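Local coordinates for L-isoleucine-4-hydroxylase (Bacillus thuringiensis, PDB 6LNH), which hydroxylates L-isoleucine to (4S)-4-hydroxy-L-isoleucine with ferrous iron, 2-oxoglutarate and dioxygen, and also oxidises several related amino acids, including sulfoxidation of L-methionine, at residues P82-D87 against I125-T130; F132-K135 against D140-K143; L54-L59 against D114-N119; E37-E42 against F178-N183. All coordinates share one frame; numbering follows the deposited sequence.

Overall arrangement
From the N terminus, residues 37-42 leave the first edge strand of the seven-stranded antiparallel sheet, and interaction 4 sets them against strand 176-184, closing a long loop inside which the other three contacts nest. Interaction 3 next joins the turn after helix 44-54 to helix 114-117. It crosses interaction 1, which links edge strand 84-86 to helix 120-134, because their segments alternate along the chain. Interaction 2, in series after both, closes the short loop leaving the end of that helix for strand 145-156. Helix 120-134 is shared by interactions 1 and 2 and touches interaction 4: Asp129 reaches His180, Phe132 touches Phe178, and Phe134 meets the hydroxyl end of Tyr84.

Interaction 1: residues P82-D87 against I125-T130; sequences PDYILD and IVRFDT
Tyr84 lays one face of its ring under the guanidinium of Arg127, a cation-pi contact between the edge strand 84-86 of the large antiparallel sheet and helix 120-134, which packs across that sheet in this cupin-clan fold. The evidence is geometric: Arg127 CZ stands 4.2 Å from the centroid of the Tyr84 ring and only 14° off its normal, placing the charge over the face. The two planes are nevertheless inclined by 64°, so the guanidinium presents an edge instead of stacking flat. Its foremost atom is NH1, which sits above the ring centre and comes within 3.3 Å of Tyr84 CE2, while NH2 lies nearer the root of the ring, 3.9 Å from Tyr84 CB. Bends in the arginine chain at chi2 and chi3 bring this group across to the strand, although the CB of Arg127 does not point at it. Val126 CG1 lies over one guanidinium face, 4.1 Å above its plane, while Tyr84 is met by the edge. Beyond NH1, the phenol end of the ring reaches the methyl of Thr130, whose CG2 is 3.9 Å from Tyr84 OH. Strand 145-156 underlies both partners, with Ile147 touching Tyr84 and Thr130 alike. The threonine hydroxyl is turned back into its own helix, where Thr130 OG1 donates to Val126 O over 2.7 Å, reaching that oxygen from the face opposite to Thr130 N.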
loop_
_atom_site.group_PDB
_atom_site.type_symbol
_atom_site.label_atom_id
_atom_site.label_comp_id
_atom_site.label_asym_id
_atom_site.label_seq_id
_atom_site.Cartn_x
_atom_site.Cartn_y
_atom_site.Cartn_z
ATOM N N PRO C 82 -36.751 20.694 -21.631
ATOM C CA PRO C 82 -35.291 20.542 -21.579
ATOM C C PRO C 82 -34.696 20.823 -20.212
ATOM O O PRO C 82 -33.482 20.662 -20.045
ATOM C CB PRO C 82 -34.800 21.565 -22.612
ATOM C CG PRO C 82 -35.830 22.633 -22.579
ATOM C CD PRO C 82 -37.150 21.941 -22.309
ATOM N N ASP C 83 -35.498 21.212 -19.226
ATOM C CA ASP C 83 -34.920 21.688 -17.982
ATOM C C ASP C 83 -34.753 20.542 -16.990
ATOM O O ASP C 83 -35.418 19.508 -17.070
ATOM C CB ASP C 83 -35.808 22.764 -17.344
ATOM C CG ASP C 83 -36.029 23.972 -18.240
ATOM O OD1 ASP C 83 -35.201 24.225 -19.139
ATOM O OD2 ASP C 83 -37.043 24.675 -18.037
ATOM N N TYR C 84 -33.828 20.743 -16.057
ATOM C CA TYR C 84 -33.599 19.845 -14.937
ATOM C C TYR C 84 -33.805 20.676 -13.684
ATOM O O TYR C 84 -33.175 21.726 -13.527
ATOM C CB TYR C 84 -32.192 19.251 -14.951
ATOM C CG TYR C 84 -31.824 18.496 -16.207
ATOM C CD1 TYR C 84 -31.604 19.163 -17.406
ATOM C CD2 TYR C 84 -31.664 17.119 -16.187
ATOM C CE1 TYR C 84 -31.254 18.479 -18.554
ATOM C CE2 TYR C 84 -31.312 16.423 -17.328
ATOM C CZ TYR C 84 -31.109 17.107 -18.510
ATOM O OH TYR C 84 -30.759 16.413 -19.647
ATOM N N ILE C 85 -34.707 20.228 -12.812
ATOM C CA ILE C 85 -34.998 21.025 -11.588
ATOM C C ILE C 85 -34.633 20.218 -10.343
ATOM O O ILE C 85 -34.852 18.998 -10.338
ATOM C CB ILE C 85 -36.468 21.483 -11.581
ATOM C CG1 ILE C 85 -37.412 20.354 -11.996
ATOM C CG2 ILE C 85 -36.644 22.707 -12.462
ATOM C CD1 ILE C 85 -38.852 20.600 -11.628
ATOM N N LEU C 86 -34.077 20.898 -9.339
ATOM C CA LEU C 86 -33.702 20.255 -8.058
ATOM C C LEU C 86 -34.988 19.989 -7.271
ATOM O O LEU C 86 -35.651 20.964 -6.890
ATOM C CB LEU C 86 -32.782 21.209 -7.292
ATOM C CG LEU C 86 -32.009 20.590 -6.132
ATOM C CD1 LEU C 86 -32.802 20.693 -4.842
ATOM C CD2 LEU C 86 -31.658 19.142 -6.428
ATOM N N ASP C 87 -35.326 18.716 -7.062
ATOM C CA ASP C 87 -36.557 18.357 -6.312
ATOM C C ASP C 87 -36.433 18.869 -4.874
ATOM O O ASP C 87 -35.333 18.777 -4.307
ATOM C CB ASP C 87 -36.822 16.852 -6.368
ATOM C CG ASP C 87 -38.223 16.470 -5.927
ATOM O OD1 ASP C 87 -38.785 17.188 -5.082
ATOM O OD2 ASP C 87 -38.737 15.458 -6.430
ATOM N N ILE C 125 -19.603 16.319 -13.522
ATOM C CA ILE C 125 -19.746 14.872 -13.369
ATOM C C ILE C 125 -21.183 14.459 -13.654
ATOM O O ILE C 125 -21.441 13.498 -14.389
ATOM C CB ILE C 125 -19.299 14.430 -11.963
ATOM C CG1 ILE C 125 -17.797 14.656 -11.776
ATOM C CG2 ILE C 125 -19.643 12.967 -11.729
ATOM C CD1 ILE C 125 -17.357 14.612 -10.328
ATOM N N VAL C 126 -22.142 15.188 -13.079
ATOM C CA VAL C 126 -23.553 14.872 -13.282
ATOM C C VAL C 126 -23.933 15.015 -14.751
ATOM O O VAL C 126 -24.663 14.181 -15.301
ATOM C CB VAL C 126 -24.427 15.766 -12.382
ATOM C CG1 VAL C 126 -25.891 15.645 -12.763
ATOM C CG2 VAL C 126 -24.215 15.408 -10.917
ATOM N N ARG C 127 -23.441 16.064 -15.411
ATOM C CA ARG C 127 -23.752 16.250 -16.824
ATOM C C ARG C 127 -23.095 15.178 -17.687
ATOM O O ARG C 127 -23.683 14.722 -18.675
ATOM C CB ARG C 127 -23.348 17.652 -17.276
ATOM C CG ARG C 127 -24.318 18.740 -16.807
ATOM C CD ARG C 127 -25.777 18.272 -16.864
ATOM N NE ARG C 127 -26.553 18.722 -15.709
ATOM C CZ ARG C 127 -27.773 18.285 -15.407
ATOM N NH1 ARG C 127 -28.365 17.384 -16.177
ATOM N NH2 ARG C 127 -28.402 18.749 -14.334
ATOM N N PHE C 128 -21.867 14.774 -17.348
ATOM C CA PHE C 128 -21.256 13.655 -18.059
ATOM C C PHE C 128 -22.070 12.382 -17.864
ATOM O O PHE C 128 -22.339 11.648 -18.824
ATOM C CB PHE C 128 -19.814 13.432 -17.603
ATOM C CG PHE C 128 -19.221 12.166 -18.146
ATOM C CD1 PHE C 128 -18.646 12.147 -19.405
ATOM C CD2 PHE C 128 -19.268 10.984 -17.419
ATOM C CE1 PHE C 128 -18.117 10.983 -19.926
ATOM C CE2 PHE C 128 -18.743 9.813 -17.934
ATOM C CZ PHE C 128 -18.167 9.813 -19.191
ATOM N N ASP C 129 -22.458 12.096 -16.617
ATOM C CA ASP C 129 -23.217 10.880 -16.339
ATOM C C ASP C 129 -24.547 10.895 -17.076
ATOM O O ASP C 129 -24.973 9.876 -17.631
ATOM C CB ASP C 129 -23.451 10.732 -14.835
ATOM C CG ASP C 129 -22.165 10.561 -14.053
ATOM O OD1 ASP C 129 -21.101 10.386 -14.683
ATOM O OD2 ASP C 129 -22.222 10.598 -12.807
ATOM N N THR C 130 -25.211 12.052 -17.096
ATOM C CA THR C 130 -26.493 12.168 -17.782
ATOM C C THR C 130 -26.338 11.933 -19.278
ATOM O O THR C 130 -27.150 11.230 -19.892
ATOM C CB THR C 130 -27.109 13.538 -17.506
ATOM O OG1 THR C 130 -27.237 13.726 -16.092
ATOM C CG2 THR C 130 -28.481 13.636 -18.133
#

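Interaction 2: residues F132-K135 against D140-K143; sequences FAFK and DKSK
Lys141 NZ is gripped by three backbone carbonyl oxygens, and the one across this contact is Phe134 O, to which it donates over 2.7 Å. The other two acceptors, Ile139 O and Thr136 O, belong to the loop between the segments, so the ammonium ties together the end of helix 120-134 and the connection that follows. The donor does not approach Phe134 O along a lone pair: it stands 46° out of the carbonyl plane, with a C=O...N angle of 115°. Bends at chi2 and chi3 fold the lysine chain back toward the helix end. On the way its methylene CD passes the phenylalanine obliquely, 4.1 Å from Phe134 CD1, adding an apolar touch to the polar one. Such a cluster of carbonyls, together with the negative end of the helix dipole, would be expected to favour the charged form of the amine. The lysine itself lies in a type I beta turn from Asp140 to Lys143, closed by a weak bond from Lys143 N to Asp140 O of 3.3 Å. This turn leads into strand 145-156; Phe132 and Lys135 lean on helix 19-29, while Ala133 packs on strand 236-247.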
loop_
_atom_site.group_PDB
_atom_site.type_symbol
_atom_site.label_atom_id
_atom_site.label_comp_id
_atom_site.label_asym_id
_atom_site.label_seq_id
_atom_site.Cartn_x
_atom_site.Cartn_y
_atom_site.Cartn_z
ATOM N N PHE C 132 -24.049 10.210 -20.758
ATOM C CA PHE C 132 -23.771 8.792 -20.957
ATOM C C PHE C 132 -25.037 7.961 -20.795
ATOM O O PHE C 132 -25.305 7.064 -21.602
ATOM C CB PHE C 132 -22.681 8.345 -19.973
ATOM C CG PHE C 132 -22.250 6.894 -20.116
ATOM C CD1 PHE C 132 -23.127 5.839 -19.881
ATOM C CD2 PHE C 132 -20.946 6.592 -20.463
ATOM C CE1 PHE C 132 -22.718 4.530 -20.013
ATOM C CE2 PHE C 132 -20.527 5.280 -20.590
ATOM C CZ PHE C 132 -21.416 4.247 -20.364
ATOM N N ALA C 133 -25.833 8.251 -19.767
ATOM C CA ALA C 133 -27.042 7.469 -19.530
ATOM C C ALA C 133 -28.011 7.587 -20.698
ATOM O O ALA C 133 -28.591 6.588 -21.140
ATOM C CB ALA C 133 -27.707 7.913 -18.227
ATOM N N PHE C 134 -28.200 8.805 -21.210
ATOM C CA PHE C 134 -29.105 9.036 -22.331
ATOM C C PHE C 134 -28.657 8.375 -23.626
ATOM O O PHE C 134 -29.499 8.104 -24.487
ATOM C CB PHE C 134 -29.282 10.535 -22.544
ATOM C CG PHE C 134 -30.152 11.171 -21.516
ATOM C CD1 PHE C 134 -30.950 10.383 -20.707
ATOM C CD2 PHE C 134 -30.176 12.541 -21.346
ATOM C CE1 PHE C 134 -31.755 10.944 -19.756
ATOM C CE2 PHE C 134 -30.990 13.112 -20.390
ATOM C CZ PHE C 134 -31.779 12.309 -19.589
ATOM N N LYS C 135 -27.368 8.126 -23.812
ATOM C CA LYS C 135 -26.926 7.475 -25.038
ATOM C C LYS C 135 -26.925 5.956 -24.935
ATOM O O LYS C 135 -26.488 5.287 -25.878
ATOM C CB LYS C 135 -25.551 8.008 -25.458
ATOM C CG LYS C 135 -25.611 9.514 -25.723
ATOM C CD LYS C 135 -24.256 10.194 -25.805
ATOM C CE LYS C 135 -24.231 11.214 -26.943
ATOM N NZ LYS C 135 -24.587 10.608 -28.259
ATOM N N ASP C 140 -35.164 4.511 -21.194
ATOM C CA ASP C 140 -36.252 4.812 -22.112
ATOM C C ASP C 140 -36.535 6.305 -22.033
ATOM O O ASP C 140 -37.043 6.802 -21.022
ATOM C CB ASP C 140 -37.470 3.966 -21.751
ATOM C CG ASP C 140 -38.721 4.378 -22.492
ATOM O OD1 ASP C 140 -38.639 4.690 -23.700
ATOM O OD2 ASP C 140 -39.798 4.365 -21.861
ATOM N N LYS C 141 -36.222 7.015 -23.115
ATOM C CA LYS C 141 -36.388 8.459 -23.223
ATOM C C LYS C 141 -37.847 8.881 -23.288
ATOM O O LYS C 141 -38.126 10.076 -23.436
ATOM C CB LYS C 141 -35.625 8.972 -24.446
ATOM C CG LYS C 141 -34.222 9.474 -24.132
ATOM C CD LYS C 141 -33.400 8.426 -23.389
ATOM C CE LYS C 141 -32.447 7.687 -24.313
ATOM N NZ LYS C 141 -31.617 6.677 -23.580
ATOM N N SER C 142 -38.776 7.936 -23.203
ATOM C CA SER C 142 -40.195 8.243 -23.222
ATOM C C SER C 142 -40.806 8.314 -21.826
ATOM O O SER C 142 -42.034 8.358 -21.703
ATOM C CB SER C 142 -40.929 7.200 -24.062
ATOM O OG SER C 142 -42.232 6.982 -23.551
ATOM N N LYS C 143 -39.989 8.342 -20.772
ATOM C CA LYS C 143 -40.490 8.490 -19.412
ATOM C C LYS C 143 -39.765 9.604 -18.669
ATOM O O LYS C 143 -38.672 10.022 -19.054
ATOM C CB LYS C 143 -40.368 7.168 -18.649
ATOM C CG LYS C 143 -41.488 6.200 -18.999
ATOM C CD LYS C 143 -41.100 4.757 -18.767
ATOM C CE LYS C 143 -41.110 4.435 -17.289
ATOM N NZ LYS C 143 -42.490 4.342 -16.735
#

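Interaction 3: residues L54-L59 against D114-N119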
loop_
_atom_site.group_PDB
_atom_site.type_symbol
_atom_site.label_atom_id
_atom_site.label_comp_id
_atom_site.label_asym_id
_atom_site.label_seq_id
_atom_site.Cartn_x
_atom_site.Cartn_y
_atom_site.Cartn_z
ATOM N N LEU C 54 -13.876 18.042 1.052
ATOM C CA LEU C 54 -14.012 18.551 2.408
ATOM C C LEU C 54 -15.461 18.569 2.868
ATOM O O LEU C 54 -15.714 18.593 4.078
ATOM C CB LEU C 54 -13.416 19.957 2.501
ATOM C CG LEU C 54 -11.890 20.038 2.566
ATOM C CD1 LEU C 54 -11.410 21.486 2.529
ATOM C CD2 LEU C 54 -11.374 19.329 3.803
ATOM N N ASP C 55 -16.417 18.568 1.934
ATOM C CA ASP C 55 -17.824 18.552 2.309
ATOM C C ASP C 55 -18.239 17.247 2.973
ATOM O O ASP C 55 -19.236 17.230 3.703
ATOM C CB ASP C 55 -18.706 18.810 1.089
ATOM C CG ASP C 55 -20.146 19.094 1.470
ATOM O OD1 ASP C 55 -20.367 19.958 2.344
ATOM O OD2 ASP C 55 -21.056 18.453 0.904
ATOM N N TYR C 56 -17.506 16.157 2.743
ATOM C CA TYR C 56 -17.871 14.887 3.357
ATOM C C TYR C 56 -17.655 14.884 4.864
ATOM O O TYR C 56 -18.156 13.981 5.543
ATOM C CB TYR C 56 -17.092 13.736 2.714
ATOM C CG TYR C 56 -17.644 13.319 1.369
ATOM C CD1 TYR C 56 -17.492 14.130 0.250
ATOM C CD2 TYR C 56 -18.347 12.131 1.226
ATOM C CE1 TYR C 56 -18.004 13.756 -0.980
ATOM C CE2 TYR C 56 -18.864 11.748 0.002
ATOM C CZ TYR C 56 -18.690 12.563 -1.097
ATOM O OH TYR C 56 -19.208 12.188 -2.314
ATOM N N TYR C 57 -16.928 15.863 5.398
ATOM C CA TYR C 57 -16.785 16.026 6.838
ATOM C C TYR C 57 -17.982 16.718 7.482
ATOM O O TYR C 57 -17.973 16.917 8.701
ATOM C CB TYR C 57 -15.504 16.803 7.162
ATOM C CG TYR C 57 -14.229 16.074 6.795
ATOM C CD1 TYR C 57 -13.783 16.023 5.480
ATOM C CD2 TYR C 57 -13.480 15.420 7.766
ATOM C CE1 TYR C 57 -12.621 15.354 5.144
ATOM C CE2 TYR C 57 -12.316 14.744 7.438
ATOM C CZ TYR C 57 -11.892 14.715 6.126
ATOM O OH TYR C 57 -10.737 14.045 5.790
ATOM N N ASN C 58 -18.995 17.107 6.701
ATOM C CA ASN C 58 -20.198 17.740 7.230
ATOM C C ASN C 58 -21.402 16.804 7.292
ATOM O O ASN C 58 -22.434 17.187 7.853
ATOM C CB ASN C 58 -20.552 18.976 6.392
ATOM C CG ASN C 58 -19.523 20.085 6.531
ATOM O OD1 ASN C 58 -19.162 20.479 7.640
ATOM N ND2 ASN C 58 -19.039 20.586 5.402
ATOM N N LEU C 59 -21.298 15.603 6.724
ATOM C CA LEU C 59 -22.388 14.634 6.756
ATOM C C LEU C 59 -22.668 14.162 8.180
ATOM O O LEU C 59 -21.751 13.955 8.976
ATOM C CB LEU C 59 -22.061 13.440 5.860
ATOM C CG LEU C 59 -21.695 13.779 4.414
ATOM C CD1 LEU C 59 -21.323 12.523 3.647
ATOM C CD2 LEU C 59 -22.829 14.520 3.721
ATOM N N ASP C 114 -26.042 22.907 -0.891
ATOM C CA ASP C 114 -26.068 23.644 -2.152
ATOM C C ASP C 114 -24.665 23.914 -2.686
ATOM O O ASP C 114 -24.438 23.864 -3.901
ATOM C CB ASP C 114 -26.831 24.955 -1.969
ATOM C CG ASP C 114 -28.331 24.756 -1.952
ATOM O OD1 ASP C 114 -28.838 23.956 -2.769
ATOM O OD2 ASP C 114 -29.001 25.395 -1.116
ATOM N N SER C 115 -23.709 24.204 -1.799
ATOM C CA SER C 115 -22.349 24.497 -2.248
ATOM C C SER C 115 -21.704 23.300 -2.936
ATOM O O SER C 115 -20.873 23.475 -3.834
ATOM C CB SER C 115 -21.496 24.953 -1.066
ATOM O OG SER C 115 -21.623 24.055 0.022
ATOM N N PHE C 116 -22.073 22.083 -2.535
ATOM C CA PHE C 116 -21.575 20.884 -3.198
ATOM C C PHE C 116 -22.262 20.679 -4.544
ATOM O O PHE C 116 -21.613 20.285 -5.518
ATOM C CB PHE C 116 -21.761 19.669 -2.276
ATOM C CG PHE C 116 -21.312 18.347 -2.874
ATOM C CD1 PHE C 116 -22.033 17.713 -3.880
ATOM C CD2 PHE C 116 -20.161 17.736 -2.408
ATOM C CE1 PHE C 116 -21.607 16.505 -4.410
ATOM C CE2 PHE C 116 -19.730 16.527 -2.932
ATOM C CZ PHE C 116 -20.455 15.911 -3.934
ATOM N N LEU C 117 -23.567 20.952 -4.624
ATOM C CA LEU C 117 -24.292 20.691 -5.865
ATOM C C LEU C 117 -23.930 21.685 -6.963
ATOM O O LEU C 117 -23.934 21.325 -8.145
ATOM C CB LEU C 117 -25.800 20.745 -5.610
ATOM C CG LEU C 117 -26.493 19.632 -4.825
ATOM C CD1 LEU C 117 -27.923 20.048 -4.513
ATOM C CD2 LEU C 117 -26.474 18.330 -5.605
ATOM N N CYS C 118 -23.616 22.928 -6.606
ATOM C CA CYS C 118 -23.198 23.916 -7.592
ATOM C C CYS C 118 -21.694 23.927 -7.842
ATOM O O CYS C 118 -21.237 24.678 -8.711
ATOM C CB CYS C 118 -23.689 25.313 -7.193
ATOM S SG CYS C 118 -22.966 25.989 -5.694
ATOM N N ASN C 119 -20.916 23.144 -7.098
ATOM C CA ASN C 119 -19.496 23.005 -7.383
ATOM C C ASN C 119 -19.330 22.606 -8.848
ATOM O O ASN C 119 -19.799 21.529 -9.245
ATOM C CB ASN C 119 -18.864 21.965 -6.456
ATOM C CG ASN C 119 -17.374 21.746 -6.717
ATOM O OD1 ASN C 119 -16.915 21.694 -7.858
ATOM N ND2 ASN C 119 -16.612 21.606 -5.639
#
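The ring of Phe116 is met obliquely by two groups of the 54-59 turn, the carboxylate of Asp55 and the ring of Tyr56, and neither lies flat on a face or squarely at an edge. The contact joins the turn after helix 44-54 to the short helix 114-117, both lying over the large antiparallel sheet of this cupin-clan fold. The carboxylate and Phe116 planes are 36° apart. Asp55 OD2 touches Phe116 CB and Phe116 CD2, each at 3.5 Å, and Asp55 CB approaches the same ring carbon, CD2, at 3.9 Å. With its CG anti to the backbone nitrogen (chi1 178°), Phe116 sends its ring toward the turn, where CD2 lies by the aspartate and CE2 by the tyrosine. The Tyr56 contribution is a narrow apolar touch, Tyr56 CE1 to Phe116 CE2 at 3.8 Å. Although Asp55 is buried, both carboxylate oxygens have polar partners: OD2 accepts from Gln151 NE2 of strand 145-156, and OD1 from Asn113 ND2. A weak bond from Asn58 ND2 reaches Asp55 OD1 over 3.4 Å within the turn. The Gln151 and Asn113 bonds, one to each oxygen, would restrain the rotation of the carboxylate. Both aromatic side chains also rest on strands 145-156 and 236-247, touching Gln151 and Leu241, so the pair forms part of the layer between helices and sheet. Just beyond the apolar touch, the Tyr56 hydroxyl OH is hydrogen-bonded to the backbone oxygen Ile240 O.

Interaction 4: residues E37-E42 against F178-N183; sequences EIFLQE and FLHLMN
The contact belongs to the large antiparallel sheet of this cupin-clan, 2-oxoglutarate-dependent dioxygenase fold; the side chain of His180 is about 13 Å from the bound iron, so it is not a ligand of the metal, which His170, Asp172 and His223 hold. The ring of Phe39, at the end of a 3-10 turn that begins before Glu37, meets the imidazole of His180 on strand 176-184. The nearest approach is Phe39 CE2 to His180 ND1 at 4.3 Å. Centroids lie 5.9 Å apart and the planes are nearly perpendicular, at 82°, yet the rings are offset obliquely, so the pair qualifies neither as a stack nor as edge-to-face. With chi1 of -52°, CG of Phe39 sits beside its backbone nitrogen and the ring is carried toward the strand; Ile38 CG1 lies over the centre of one face, 3.4 Å above the ring plane. The aromatic touch is modest, and the imidazole is probably oriented more by its polar partners. Its ND1 is hydrogen-bonded to Thr214 OG1 on the adjacent strand 214-218, and NE2 to Asp129 on helix 120-134, so both ring nitrogens of this buried histidine are satisfied and its rotation is held from two sides. Phe39 in turn meets the ring of Phe128 edge-to-face and touches Ile125, both on that helix. Of the Asp129 carboxylate, OD2 is the oxygen bonded to His180 NE2.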
loop_
_atom_site.group_PDB
_atom_site.type_symbol
_atom_site.label_atom_id
_atom_site.label_comp_id
_atom_site.label_asym_id
_atom_site.label_seq_id
_atom_site.Cartn_x
_atom_site.Cartn_y
_atom_site.Cartn_z
ATOM N N GLU C 37 -9.302 10.974 -15.760
ATOM C CA GLU C 37 -8.718 11.942 -16.726
ATOM C C GLU C 37 -9.811 12.837 -17.319
ATOM O O GLU C 37 -9.551 14.034 -17.490
ATOM C CB GLU C 37 -7.940 11.217 -17.825
ATOM C CG GLU C 37 -8.209 9.725 -17.886
ATOM C CD GLU C 37 -7.586 9.040 -19.092
ATOM O OE1 GLU C 37 -7.314 7.824 -19.009
ATOM O OE2 GLU C 37 -7.372 9.725 -20.112
ATOM N N ILE C 38 -10.976 12.268 -17.634
ATOM C CA ILE C 38 -12.082 13.052 -18.260
ATOM C C ILE C 38 -12.583 14.125 -17.290
ATOM O O ILE C 38 -13.163 15.113 -17.767
ATOM C CB ILE C 38 -13.226 12.130 -18.716
ATOM C CG1 ILE C 38 -13.951 11.503 -17.523
ATOM C CG2 ILE C 38 -12.718 11.075 -19.688
ATOM C CD1 ILE C 38 -15.046 10.547 -17.915
ATOM N N PHE C 39 -12.370 13.933 -15.986
ATOM C CA PHE C 39 -12.847 14.919 -14.982
ATOM C C PHE C 39 -11.678 15.780 -14.487
ATOM O O PHE C 39 -11.893 16.629 -13.608
ATOM C CB PHE C 39 -13.560 14.207 -13.828
ATOM C CG PHE C 39 -14.639 13.247 -14.257
ATOM C CD1 PHE C 39 -15.671 13.661 -15.081
ATOM C CD2 PHE C 39 -14.624 11.926 -13.840
ATOM C CE1 PHE C 39 -16.663 12.777 -15.477
ATOM C CE2 PHE C 39 -15.616 11.044 -14.235
ATOM C CZ PHE C 39 -16.633 11.471 -15.054
ATOM N N LEU C 40 -10.486 15.577 -15.051
ATOM C CA LEU C 40 -9.295 16.356 -14.623
ATOM C C LEU C 40 -8.580 16.938 -15.849
ATOM O O LEU C 40 -7.376 16.674 -16.012
ATOM C CB LEU C 40 -8.368 15.438 -13.820
ATOM C CG LEU C 40 -8.906 15.000 -12.460
ATOM C CD1 LEU C 40 -8.118 13.819 -11.922
ATOM C CD2 LEU C 40 -8.882 16.151 -11.471
ATOM N N GLN C 41 -9.304 17.703 -16.670
ATOM C CA GLN C 41 -8.705 18.321 -17.882
ATOM C C GLN C 41 -8.408 19.797 -17.598
ATOM O O GLN C 41 -7.729 20.428 -18.425
ATOM C CB GLN C 41 -9.636 18.151 -19.083
ATOM C CG GLN C 41 -9.731 16.716 -19.574
ATOM C CD GLN C 41 -8.375 16.112 -19.843
ATOM O OE1 GLN C 41 -7.594 15.854 -18.930
ATOM N NE2 GLN C 41 -8.085 15.880 -21.113
ATOM N N GLU C 42 -8.908 20.316 -16.473
ATOM C CA GLU C 42 -8.672 21.729 -16.077
ATOM C C GLU C 42 -7.863 21.736 -14.778
ATOM O O GLU C 42 -8.084 20.840 -13.950
ATOM C CB GLU C 42 -10.002 22.456 -15.877
ATOM C CG GLU C 42 -10.555 23.067 -17.151
ATOM C CD GLU C 42 -11.378 22.115 -17.999
ATOM O OE1 GLU C 42 -11.427 20.916 -17.661
ATOM O OE2 GLU C 42 -11.968 22.576 -18.996
ATOM N N PHE C 178 -23.883 5.366 -11.425
ATOM C CA PHE C 178 -22.493 5.800 -11.515
ATOM C C PHE C 178 -21.900 5.858 -10.110
ATOM O O PHE C 178 -22.441 6.542 -9.235
ATOM C CB PHE C 178 -22.383 7.168 -12.190
ATOM C CG PHE C 178 -22.605 7.139 -13.676
ATOM C CD1 PHE C 178 -23.877 6.997 -14.204
ATOM C CD2 PHE C 178 -21.537 7.273 -14.546
ATOM C CE1 PHE C 178 -24.078 6.976 -15.575
ATOM C CE2 PHE C 178 -21.730 7.253 -15.916
ATOM C CZ PHE C 178 -23.002 7.102 -16.430
ATOM N N LEU C 179 -20.793 5.146 -9.902
ATOM C CA LEU C 179 -20.044 5.171 -8.649
ATOM C C LEU C 179 -18.768 5.979 -8.868
ATOM O O LEU C 179 -17.885 5.558 -9.623
ATOM C CB LEU C 179 -19.732 3.747 -8.187
ATOM C CG LEU C 179 -18.898 3.549 -6.921
ATOM C CD1 LEU C 179 -19.555 4.237 -5.761
ATOM C CD2 LEU C 179 -18.722 2.070 -6.620
ATOM N N HIS C 180 -18.670 7.134 -8.214
ATOM C CA HIS C 180 -17.487 7.986 -8.281
ATOM C C HIS C 180 -16.802 7.989 -6.921
ATOM O O HIS C 180 -17.395 8.417 -5.925
ATOM C CB HIS C 180 -17.849 9.413 -8.697
ATOM C CG HIS C 180 -18.696 9.488 -9.929
ATOM N ND1 HIS C 180 -18.173 9.379 -11.200
ATOM C CD2 HIS C 180 -20.028 9.669 -10.084
ATOM C CE1 HIS C 180 -19.148 9.484 -12.085
ATOM N NE2 HIS C 180 -20.284 9.661 -11.435
ATOM N N LEU C 181 -15.559 7.517 -6.880
ATOM C CA LEU C 181 -14.750 7.655 -5.676
ATOM C C LEU C 181 -14.363 9.114 -5.472
ATOM O O LEU C 181 -13.835 9.761 -6.381
ATOM C CB LEU C 181 -13.502 6.779 -5.772
ATOM C CG LEU C 181 -12.552 6.802 -4.575
ATOM C CD1 LEU C 181 -13.254 6.322 -3.312
ATOM C CD2 LEU C 181 -11.324 5.957 -4.863
ATOM N N MET C 182 -14.620 9.632 -4.272
ATOM C CA MET C 182 -14.234 10.995 -3.927
ATOM C C MET C 182 -12.995 11.064 -3.045
ATOM O O MET C 182 -12.169 11.967 -3.219
ATOM C CB MET C 182 -15.397 11.707 -3.233
ATOM C CG MET C 182 -16.633 11.839 -4.105
ATOM S SD MET C 182 -16.336 12.803 -5.601
ATOM C CE MET C 182 -16.067 14.423 -4.895
ATOM N N ASN C 183 -12.838 10.131 -2.109
ATOM C CA ASN C 183 -11.714 10.156 -1.183
ATOM C C ASN C 183 -11.659 8.838 -0.432
ATOM O O ASN C 183 -12.686 8.185 -0.216
ATOM C CB ASN C 183 -11.806 11.324 -0.192
ATOM C CG ASN C 183 -10.447 11.717 0.367
ATOM O OD1 ASN C 183 -9.437 11.078 0.071
ATOM N ND2 ASN C 183 -10.417 12.771 1.175
#